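Local coordinates for mitochondrial association factor 1 (Toxoplasma gondii, PDB 6BXS), which belongs to a protein family from a locus required for manipulating host mitochondria, and has a macro domain, a fold that in relatives often binds ADP-ribose, at residues P210-L218 against V252-T263; P6-T14 against N20-G28. All coordinates share one frame; numbering follows the deposited sequence.

Contact 1: residues P210-L218 against V252-T263; sequences PVEAIRLPL and VELQFMYEPSDT. With SO4 (sulfate ion), chain D.
Ala-213 to Leu-216 and Glu-253 to Phe-256 run side by side as parallel strands, their axes 19° apart, and the backbone bonds alternate in direction between them, from Glu-253 N on Glu-212 O to Met-257 N on Leu-216 O. On one face of the sheet Arg-215 takes Gln-255 OE1 side-on with two nitrogens, NE at 3.0 Å and NH2 at 3.1 Å. The oxygen lies in the guanidinium plane, and the amide is turned 26° from it. Gln-255 suits this place because its other end donates as well: NE2 reaches Glu-253 OE2 at 2.9 Å, which fixes the amide's rotation. Arg-215 NH2 also pairs with Asp-38, and NH1 bonds to Pro-35 O, so the buried charge is met from several directions. With CG anti to the backbone N (chi1 -179°), the aliphatic part of Arg-215 crosses Met-257, CG to CG 3.5 Å. The opposite face is oily. Ile-214 CD1 presses tightly on Leu-254 CD2 at 3.4 Å, while Leu-216 CD1 lies 3.8 Å from Phe-256 CE1. Helix 230-248 makes the right-handed crossover typical of a beta-alpha-beta unit and covers Leu-254 and Phe-256; strands 45-50 and 19-24 flank the pair.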
loop_
_atom_site.group_PDB
_atom_site.type_symbol
_atom_site.label_atom_id
_atom_site.label_comp_id
_atom_site.label_asym_id
_atom_site.label_seq_id
_atom_site.Cartn_x
_atom_site.Cartn_y
_atom_site.Cartn_z
ATOM N N PRO A 210 -10.071 11.064 -6.948
ATOM C CA PRO A 210 -9.660 9.777 -7.512
ATOM C C PRO A 210 -8.202 9.451 -7.224
ATOM O O PRO A 210 -7.382 10.359 -7.078
ATOM C CB PRO A 210 -9.880 9.968 -9.013
ATOM C CG PRO A 210 -9.717 11.427 -9.225
ATOM C CD PRO A 210 -10.274 12.081 -7.994
ATOM N N VAL A 211 -7.892 8.163 -7.142
ATOM C CA VAL A 211 -6.509 7.717 -7.080
ATOM C C VAL A 211 -6.026 7.491 -8.505
ATOM O O VAL A 211 -6.485 6.574 -9.187
ATOM C CB VAL A 211 -6.353 6.428 -6.263
ATOM C CG1 VAL A 211 -4.885 6.028 -6.179
ATOM C CG2 VAL A 211 -6.939 6.610 -4.869
ATOM N N GLU A 212 -5.101 8.333 -8.949
ATOM C CA GLU A 212 -4.632 8.303 -10.328
ATOM C C GLU A 212 -3.339 7.501 -10.442
ATOM O O GLU A 212 -2.956 7.071 -11.528
ATOM C CB GLU A 212 -4.438 9.729 -10.842
ATOM C CG GLU A 212 -5.621 10.636 -10.516
ATOM C CD GLU A 212 -5.489 12.030 -11.094
ATOM O OE1 GLU A 212 -6.398 12.453 -11.839
ATOM O OE2 GLU A 212 -4.488 12.711 -10.790
ATOM N N ALA A 213 -2.677 7.295 -9.309
ATOM C CA ALA A 213 -1.492 6.452 -9.259
ATOM C C ALA A 213 -1.312 5.905 -7.852
ATOM O O ALA A 213 -1.787 6.505 -6.886
ATOM C CB ALA A 213 -0.265 7.233 -9.688
ATOM N N ILE A 214 -0.644 4.760 -7.741
ATOM C CA ILE A 214 -0.281 4.217 -6.439
ATOM C C ILE A 214 1.226 4.005 -6.341
ATOM O O ILE A 214 1.849 3.429 -7.236
ATOM C CB ILE A 214 -1.015 2.889 -6.138
ATOM C CG1 ILE A 214 -0.950 1.940 -7.336
ATOM C CG2 ILE A 214 -2.465 3.172 -5.769
ATOM C CD1 ILE A 214 -1.516 0.559 -7.043
ATOM N N ARG A 215 1.799 4.496 -5.245
ATOM C CA ARG A 215 3.225 4.369 -4.977
ATOM C C ARG A 215 3.461 3.237 -3.984
ATOM O O ARG A 215 3.056 3.325 -2.823
ATOM C CB ARG A 215 3.781 5.691 -4.442
ATOM C CG ARG A 215 5.272 5.686 -4.149
ATOM C CD ARG A 215 5.788 7.102 -3.929
ATOM N NE ARG A 215 5.623 7.935 -5.120
ATOM C CZ ARG A 215 5.950 9.222 -5.194
ATOM N NH1 ARG A 215 6.464 9.847 -4.143
ATOM N NH2 ARG A 215 5.759 9.890 -6.324
ATOM N N LEU A 216 4.120 2.180 -4.450
ATOM C CA LEU A 216 4.262 0.945 -3.685
ATOM C C LEU A 216 5.681 0.723 -3.172
ATOM O O LEU A 216 6.647 1.023 -3.874
ATOM C CB LEU A 216 3.861 -0.255 -4.547
ATOM C CG LEU A 216 2.441 -0.257 -5.110
ATOM C CD1 LEU A 216 2.313 -1.261 -6.241
ATOM C CD2 LEU A 216 1.456 -0.570 -4.007
ATOM N N PRO A 217 5.814 0.192 -1.947
ATOM C CA PRO A 217 7.102 -0.371 -1.540
ATOM C C PRO A 217 7.204 -1.812 -2.020
ATOM O O PRO A 217 6.236 -2.321 -2.586
ATOM C CB PRO A 217 7.046 -0.296 -0.016
ATOM C CG PRO A 217 5.602 -0.508 0.283
ATOM C CD PRO A 217 4.843 0.169 -0.836
ATOM N N LEU A 218 8.344 -2.459 -1.808
ATOM C CA LEU A 218 8.422 -3.900 -1.999
ATOM C C LEU A 218 7.857 -4.569 -0.752
ATOM O O LEU A 218 8.546 -4.705 0.259
ATOM C CB LEU A 218 9.855 -4.358 -2.256
ATOM C CG LEU A 218 10.019 -5.869 -2.450
ATOM C CD1 LEU A 218 9.443 -6.315 -3.789
ATOM C CD2 LEU A 218 11.479 -6.269 -2.321
ATOM N N VAL A 252 -5.128 3.191 -13.112
ATOM C CA VAL A 252 -4.189 3.681 -12.111
ATOM C C VAL A 252 -2.755 3.354 -12.520
ATOM O O VAL A 252 -2.464 2.258 -12.999
ATOM C CB VAL A 252 -4.491 3.090 -10.702
ATOM C CG1 VAL A 252 -4.035 1.637 -10.588
ATOM C CG2 VAL A 252 -3.835 3.931 -9.617
ATOM N N GLU A 253 -1.871 4.330 -12.336
ATOM C CA GLU A 253 -0.458 4.187 -12.667
ATOM C C GLU A 253 0.302 3.545 -11.509
ATOM O O GLU A 253 0.099 3.909 -10.350
ATOM C CB GLU A 253 0.132 5.559 -13.011
ATOM C CG GLU A 253 1.653 5.623 -13.078
ATOM C CD GLU A 253 2.159 7.017 -13.410
ATOM O OE1 GLU A 253 1.809 7.540 -14.489
ATOM O OE2 GLU A 253 2.900 7.594 -12.587
ATOM N N LEU A 254 1.174 2.592 -11.826
ATOM C CA LEU A 254 1.980 1.915 -10.815
ATOM C C LEU A 254 3.351 2.569 -10.660
ATOM O O LEU A 254 4.060 2.795 -11.644
ATOM C CB LEU A 254 2.157 0.435 -11.166
ATOM C CG LEU A 254 0.917 -0.458 -11.120
ATOM C CD1 LEU A 254 1.280 -1.872 -11.546
ATOM C CD2 LEU A 254 0.300 -0.467 -9.736
ATOM N N GLN A 255 3.708 2.870 -9.416
ATOM C CA GLN A 255 5.036 3.364 -9.077
ATOM C C GLN A 255 5.618 2.505 -7.963
ATOM O O GLN A 255 4.919 2.172 -7.006
ATOM C CB GLN A 255 4.988 4.825 -8.633
ATOM C CG GLN A 255 4.268 5.756 -9.585
ATOM C CD GLN A 255 4.217 7.179 -9.065
ATOM O OE1 GLN A 255 4.686 7.467 -7.962
ATOM N NE2 GLN A 255 3.649 8.079 -9.856
ATOM N N PHE A 256 6.892 2.146 -8.093
ATOM C CA PHE A 256 7.583 1.374 -7.067
ATOM C C PHE A 256 8.698 2.186 -6.423
ATOM O O PHE A 256 9.550 2.752 -7.110
ATOM C CB PHE A 256 8.146 0.080 -7.653
ATOM C CG PHE A 256 7.104 -0.970 -7.899
ATOM C CD1 PHE A 256 6.698 -1.808 -6.875
ATOM C CD2 PHE A 256 6.526 -1.116 -9.147
ATOM C CE1 PHE A 256 5.734 -2.774 -7.093
ATOM C CE2 PHE A 256 5.564 -2.082 -9.371
ATOM C CZ PHE A 256 5.167 -2.911 -8.342
ATOM N N MET A 257 8.680 2.234 -5.096
ATOM C CA MET A 257 9.696 2.943 -4.332
ATOM C C MET A 257 11.016 2.187 -4.398
ATOM O O MET A 257 11.059 1.039 -4.842
ATOM C CB MET A 257 9.248 3.113 -2.881
ATOM C CG MET A 257 7.916 3.834 -2.739
ATOM S SD MET A 257 7.229 3.736 -1.079
ATOM C CE MET A 257 8.474 4.623 -0.145
ATOM N N TYR A 258 12.088 2.828 -3.944
ATOM C CA TYR A 258 13.424 2.271 -4.103
ATOM C C TYR A 258 13.916 1.531 -2.868
ATOM O O TYR A 258 13.704 1.968 -1.738
ATOM C CB TYR A 258 14.421 3.378 -4.444
ATOM C CG TYR A 258 15.830 2.868 -4.651
ATOM C CD1 TYR A 258 16.227 2.345 -5.875
ATOM C CD2 TYR A 258 16.761 2.900 -3.621
ATOM C CE1 TYR A 258 17.513 1.875 -6.069
ATOM C CE2 TYR A 258 18.049 2.431 -3.804
ATOM C CZ TYR A 258 18.419 1.921 -5.030
ATOM O OH TYR A 258 19.701 1.454 -5.219
ATOM N N GLU A 259 14.566 0.397 -3.106
ATOM C CA GLU A 259 15.391 -0.255 -2.099
ATOM C C GLU A 259 16.656 -0.763 -2.796
ATOM O O GLU A 259 16.602 -1.145 -3.969
ATOM C CB GLU A 259 14.627 -1.383 -1.394
ATOM C CG GLU A 259 13.890 -2.355 -2.310
ATOM C CD GLU A 259 14.768 -3.475 -2.836
ATOM O OE1 GLU A 259 15.786 -3.807 -2.191
ATOM O OE2 GLU A 259 14.427 -4.032 -3.899
ATOM N N PRO A 260 17.800 -0.747 -2.086
ATOM C CA PRO A 260 19.123 -0.944 -2.700
ATOM C C PRO A 260 19.274 -2.133 -3.661
ATOM O O PRO A 260 20.086 -2.035 -4.581
ATOM C CB PRO A 260 20.031 -1.136 -1.483
ATOM C CG PRO A 260 19.392 -0.326 -0.425
ATOM C CD PRO A 260 17.913 -0.471 -0.639
ATOM N N SER A 261 18.526 -3.216 -3.467
ATOM C CA SER A 261 18.688 -4.407 -4.307
ATOM C C SER A 261 17.848 -4.358 -5.587
ATOM O O SER A 261 17.934 -5.261 -6.422
ATOM C CB SER A 261 18.334 -5.671 -3.518
ATOM O OG SER A 261 16.938 -5.769 -3.299
ATOM N N ASP A 262 17.040 -3.308 -5.731
ATOM C CA ASP A 262 16.214 -3.106 -6.922
ATOM C C ASP A 262 15.381 -4.350 -7.246
ATOM O O ASP A 262 15.130 -4.669 -8.409
ATOM C CB ASP A 262 17.104 -2.717 -8.114
ATOM C CG ASP A 262 16.828 -1.308 -8.627
ATOM O OD1 ASP A 262 15.722 -0.776 -8.393
ATOM O OD2 ASP A 262 17.725 -0.732 -9.280
ATOM N N THR A 263 14.935 -5.034 -6.199
ATOM C CA THR A 263 14.279 -6.327 -6.341
ATOM C C THR A 263 12.922 -6.227 -7.038
ATOM O O THR A 263 12.550 -7.121 -7.797
ATOM C CB THR A 263 14.107 -6.994 -4.963
ATOM O OG1 THR A 263 15.393 -7.389 -4.472
ATOM C CG2 THR A 263 13.213 -8.224 -5.035
HETATM S S SO4 D . -9.030 2.388 -11.996
HETATM O O1 SO4 D . -9.010 1.111 -11.289
HETATM O O2 SO4 D . -10.108 3.219 -11.471
HETATM O O3 SO4 D . -7.753 3.069 -11.810
HETATM O O4 SO4 D . -9.249 2.147 -13.421
#

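Contact 2: residues P6-T14 against N20-G28; sequences PDPLTLRFT and NVIFFGPSG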
loop_
_atom_site.group_PDB
_atom_site.type_symbol
_atom_site.label_atom_id
_atom_site.label_comp_id
_atom_site.label_asym_id
_atom_site.label_seq_id
_atom_site.Cartn_x
_atom_site.Cartn_y
_atom_site.Cartn_z
ATOM N N PRO A 6 15.128 11.364 -6.673
ATOM C CA PRO A 6 14.977 9.988 -7.160
ATOM C C PRO A 6 14.590 9.933 -8.637
ATOM O O PRO A 6 13.567 10.495 -9.024
ATOM C CB PRO A 6 13.860 9.423 -6.276
ATOM C CG PRO A 6 13.075 10.615 -5.853
ATOM C CD PRO A 6 14.071 11.729 -5.714
ATOM N N ASP A 7 15.404 9.263 -9.446
ATOM C CA ASP A 7 15.148 9.167 -10.882
ATOM C C ASP A 7 13.941 8.277 -11.171
ATOM O O ASP A 7 13.973 7.084 -10.873
ATOM C CB ASP A 7 16.377 8.617 -11.609
ATOM C CG ASP A 7 16.155 8.485 -13.108
ATOM O OD1 ASP A 7 15.584 9.421 -13.707
ATOM O OD2 ASP A 7 16.539 7.446 -13.685
ATOM N N PRO A 8 12.876 8.846 -11.758
ATOM C CA PRO A 8 11.719 8.001 -12.075
ATOM C C PRO A 8 11.929 7.191 -13.356
ATOM O O PRO A 8 11.452 7.580 -14.424
ATOM C CB PRO A 8 10.586 9.017 -12.231
ATOM C CG PRO A 8 11.259 10.243 -12.736
ATOM C CD PRO A 8 12.643 10.254 -12.131
ATOM N N LEU A 9 12.650 6.079 -13.246
ATOM C CA LEU A 9 12.856 5.186 -14.380
ATOM C C LEU A 9 11.531 4.563 -14.802
ATOM O O LEU A 9 10.874 3.886 -14.010
ATOM C CB LEU A 9 13.872 4.094 -14.033
ATOM C CG LEU A 9 14.025 2.934 -15.022
ATOM C CD1 LEU A 9 14.484 3.424 -16.389
ATOM C CD2 LEU A 9 14.992 1.899 -14.465
ATOM N N THR A 10 11.146 4.797 -16.054
ATOM C CA THR A 10 9.880 4.306 -16.586
ATOM C C THR A 10 10.124 3.221 -17.629
ATOM O O THR A 10 10.887 3.420 -18.577
ATOM C CB THR A 10 9.057 5.448 -17.211
ATOM O OG1 THR A 10 8.855 6.481 -16.238
ATOM C CG2 THR A 10 7.704 4.942 -17.691
ATOM N N LEU A 11 9.470 2.076 -17.445
ATOM C CA LEU A 11 9.607 0.940 -18.350
ATOM C C LEU A 11 8.241 0.368 -18.710
ATOM O O LEU A 11 7.365 0.248 -17.855
ATOM C CB LEU A 11 10.481 -0.145 -17.717
ATOM C CG LEU A 11 11.925 0.258 -17.405
ATOM C CD1 LEU A 11 12.625 -0.837 -16.618
ATOM C CD2 LEU A 11 12.692 0.569 -18.680
ATOM N N ARG A 12 8.070 0.012 -19.981
ATOM C CA ARG A 12 6.808 -0.531 -20.467
ATOM C C ARG A 12 6.797 -2.049 -20.366
ATOM O O ARG A 12 7.796 -2.704 -20.659
ATOM C CB ARG A 12 6.559 -0.102 -21.912
ATOM C CG ARG A 12 5.249 -0.609 -22.488
ATOM C CD ARG A 12 4.783 0.276 -23.631
ATOM N NE ARG A 12 4.397 1.600 -23.151
ATOM C CZ ARG A 12 4.369 2.698 -23.899
ATOM N NH1 ARG A 12 4.713 2.651 -25.180
ATOM N NH2 ARG A 12 4.002 3.853 -23.363
ATOM N N PHE A 13 5.658 -2.599 -19.954
ATOM C CA PHE A 13 5.528 -4.032 -19.723
ATOM C C PHE A 13 4.370 -4.615 -20.516
ATOM O O PHE A 13 3.208 -4.306 -20.256
ATOM C CB PHE A 13 5.335 -4.308 -18.232
ATOM C CG PHE A 13 6.556 -4.032 -17.409
ATOM C CD1 PHE A 13 6.820 -2.755 -16.944
ATOM C CD2 PHE A 13 7.447 -5.048 -17.109
ATOM C CE1 PHE A 13 7.947 -2.499 -16.190
ATOM C CE2 PHE A 13 8.572 -4.797 -16.355
ATOM C CZ PHE A 13 8.825 -3.522 -15.896
ATOM N N THR A 14 4.695 -5.461 -21.486
ATOM C CA THR A 14 3.676 -6.100 -22.303
ATOM C C THR A 14 2.956 -7.179 -21.500
ATOM O O THR A 14 1.832 -7.558 -21.827
ATOM C CB THR A 14 4.275 -6.717 -23.583
ATOM O OG1 THR A 14 3.221 -7.173 -24.438
ATOM C CG2 THR A 14 5.191 -7.880 -23.248
ATOM N N ASN A 20 3.115 1.427 -18.640
ATOM C CA ASN A 20 4.350 1.968 -18.087
ATOM C C ASN A 20 4.348 1.857 -16.568
ATOM O O ASN A 20 3.377 2.237 -15.913
ATOM C CB ASN A 20 4.538 3.432 -18.494
ATOM C CG ASN A 20 5.132 3.588 -19.879
ATOM O OD1 ASN A 20 5.713 2.654 -20.432
ATOM N ND2 ASN A 20 5.005 4.784 -20.441
ATOM N N VAL A 21 5.435 1.324 -16.018
ATOM C CA VAL A 21 5.630 1.277 -14.575
ATOM C C VAL A 21 6.856 2.101 -14.209
ATOM O O VAL A 21 7.891 2.020 -14.875
ATOM C CB VAL A 21 5.808 -0.165 -14.065
ATOM C CG1 VAL A 21 5.962 -0.179 -12.552
ATOM C CG2 VAL A 21 4.628 -1.027 -14.485
ATOM N N ILE A 22 6.729 2.898 -13.156
ATOM C CA ILE A 22 7.839 3.703 -12.663
ATOM C C ILE A 22 8.598 2.966 -11.567
ATOM O O ILE A 22 7.995 2.435 -10.632
ATOM C CB ILE A 22 7.349 5.056 -12.116
ATOM C CG1 ILE A 22 6.895 5.955 -13.267
ATOM C CG2 ILE A 22 8.453 5.762 -11.325
ATOM C CD1 ILE A 22 5.992 7.087 -12.836
ATOM N N PHE A 23 9.923 2.946 -11.691
ATOM C CA PHE A 23 10.793 2.409 -10.652
ATOM C C PHE A 23 11.771 3.488 -10.213
ATOM O O PHE A 23 12.785 3.720 -10.870
ATOM C CB PHE A 23 11.550 1.179 -11.149
ATOM C CG PHE A 23 10.658 0.070 -11.618
ATOM C CD1 PHE A 23 10.217 0.031 -12.928
ATOM C CD2 PHE A 23 10.261 -0.933 -10.750
ATOM C CE1 PHE A 23 9.396 -0.988 -13.366
ATOM C CE2 PHE A 23 9.439 -1.955 -11.183
ATOM C CZ PHE A 23 9.007 -1.982 -12.495
ATOM N N PHE A 24 11.456 4.152 -9.107
ATOM C CA PHE A 24 12.291 5.240 -8.616
ATOM C C PHE A 24 13.691 4.743 -8.292
ATOM O O PHE A 24 13.860 3.663 -7.723
ATOM C CB PHE A 24 11.668 5.890 -7.379
ATOM C CG PHE A 24 10.473 6.746 -7.682
ATOM C CD1 PHE A 24 10.630 8.005 -8.240
ATOM C CD2 PHE A 24 9.195 6.296 -7.399
ATOM C CE1 PHE A 24 9.533 8.797 -8.515
ATOM C CE2 PHE A 24 8.095 7.084 -7.672
ATOM C CZ PHE A 24 8.263 8.336 -8.230
ATOM N N GLY A 25 14.689 5.532 -8.670
ATOM C CA GLY A 25 16.072 5.220 -8.364
ATOM C C GLY A 25 16.404 5.723 -6.976
ATOM O O GLY A 25 15.525 6.234 -6.281
ATOM N N PRO A 26 17.676 5.600 -6.568
ATOM C CA PRO A 26 18.057 5.990 -5.207
ATOM C C PRO A 26 17.928 7.491 -4.983
ATOM O O PRO A 26 18.355 8.271 -5.832
ATOM C CB PRO A 26 19.528 5.559 -5.098
ATOM C CG PRO A 26 19.878 4.883 -6.388
ATOM C CD PRO A 26 18.842 5.247 -7.394
ATOM N N SER A 27 17.337 7.887 -3.860
ATOM C CA SER A 27 17.281 9.293 -3.481
ATOM C C SER A 27 18.482 9.639 -2.606
ATOM O O SER A 27 19.359 8.805 -2.389
ATOM C CB SER A 27 15.980 9.600 -2.743
ATOM O OG SER A 27 15.903 8.866 -1.533
ATOM N N GLY A 28 18.514 10.869 -2.101
ATOM C CA GLY A 28 19.605 11.317 -1.256
ATOM C C GLY A 28 19.573 10.713 0.137
ATOM O O GLY A 28 20.580 10.722 0.846
HETATM O O HOH W 1 17.832 8.519 -8.429
#
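The Phe-24 ring carries Ile-22 CG2 over the centre of one face, 3.8 Å above the plane, and meets Pro-6 O at its edge, while Pro-8 CB approaches obliquely, 3.9 Å from CE1. This is one face of an antiparallel beta hairpin; on the other, Phe-23 and Phe-13 meet rim to rim, their planes at 59° and CE1 3.5 Å from CE1. Phe-13 comes from the opposite direction, crossing Val-21 so that its CD1 rests 3.7 Å from Val-21 CG2. Large apolar side chains suit this side, where Leu-11 and Phe-13 reach helix 263-276 and Phe-23 meets Phe-256. Between the strands, Leu-9 and Leu-11 form hydrogen-bonded pairs with Phe-23 and Val-21, although Leu-9 N makes only a weak bond to Phe-23 O. Thr-10, Arg-12 and Asn-20 are exposed, on the face that also carries Ile-22, which suits polar side chains; the methyl CG2 of Thr-10 packs on Asn-20 CB, and Arg-12 NE bonds weakly to Asn-20 OD1. Pro-8, whose ring restricts phi, centres an inverse gamma turn. The turn brings Leu-9 N to Asp-7 O at 2.9 Å, and Gly-25 N of the partner segment reaches the same oxygen at 2.8 Å from the opposite face of its plane.

Overall arrangement
From the N terminus, contact 2 closes first: strand 8-13 turns back through a short loop and pairs with strand 19-24, forming a hairpin at one edge of the mixed sheet. The chain then lays down the strands from 45-50 to 166-170, with helices among them, before contact 1 opens, so the two follow in series. Contact 1 closes a longer excursion, from strand 213-216 through helix 230-248 to strand 253-256. The contacts join because strand 253-256 lies beside strand 19-24, with probable hydrogen bonds from Phe-256 N to Ile-22 O and from Ile-22 N to Leu-254 O. Together they tie the N-terminal hairpin, through the late beta-alpha-beta unit, to the central strand 45-50.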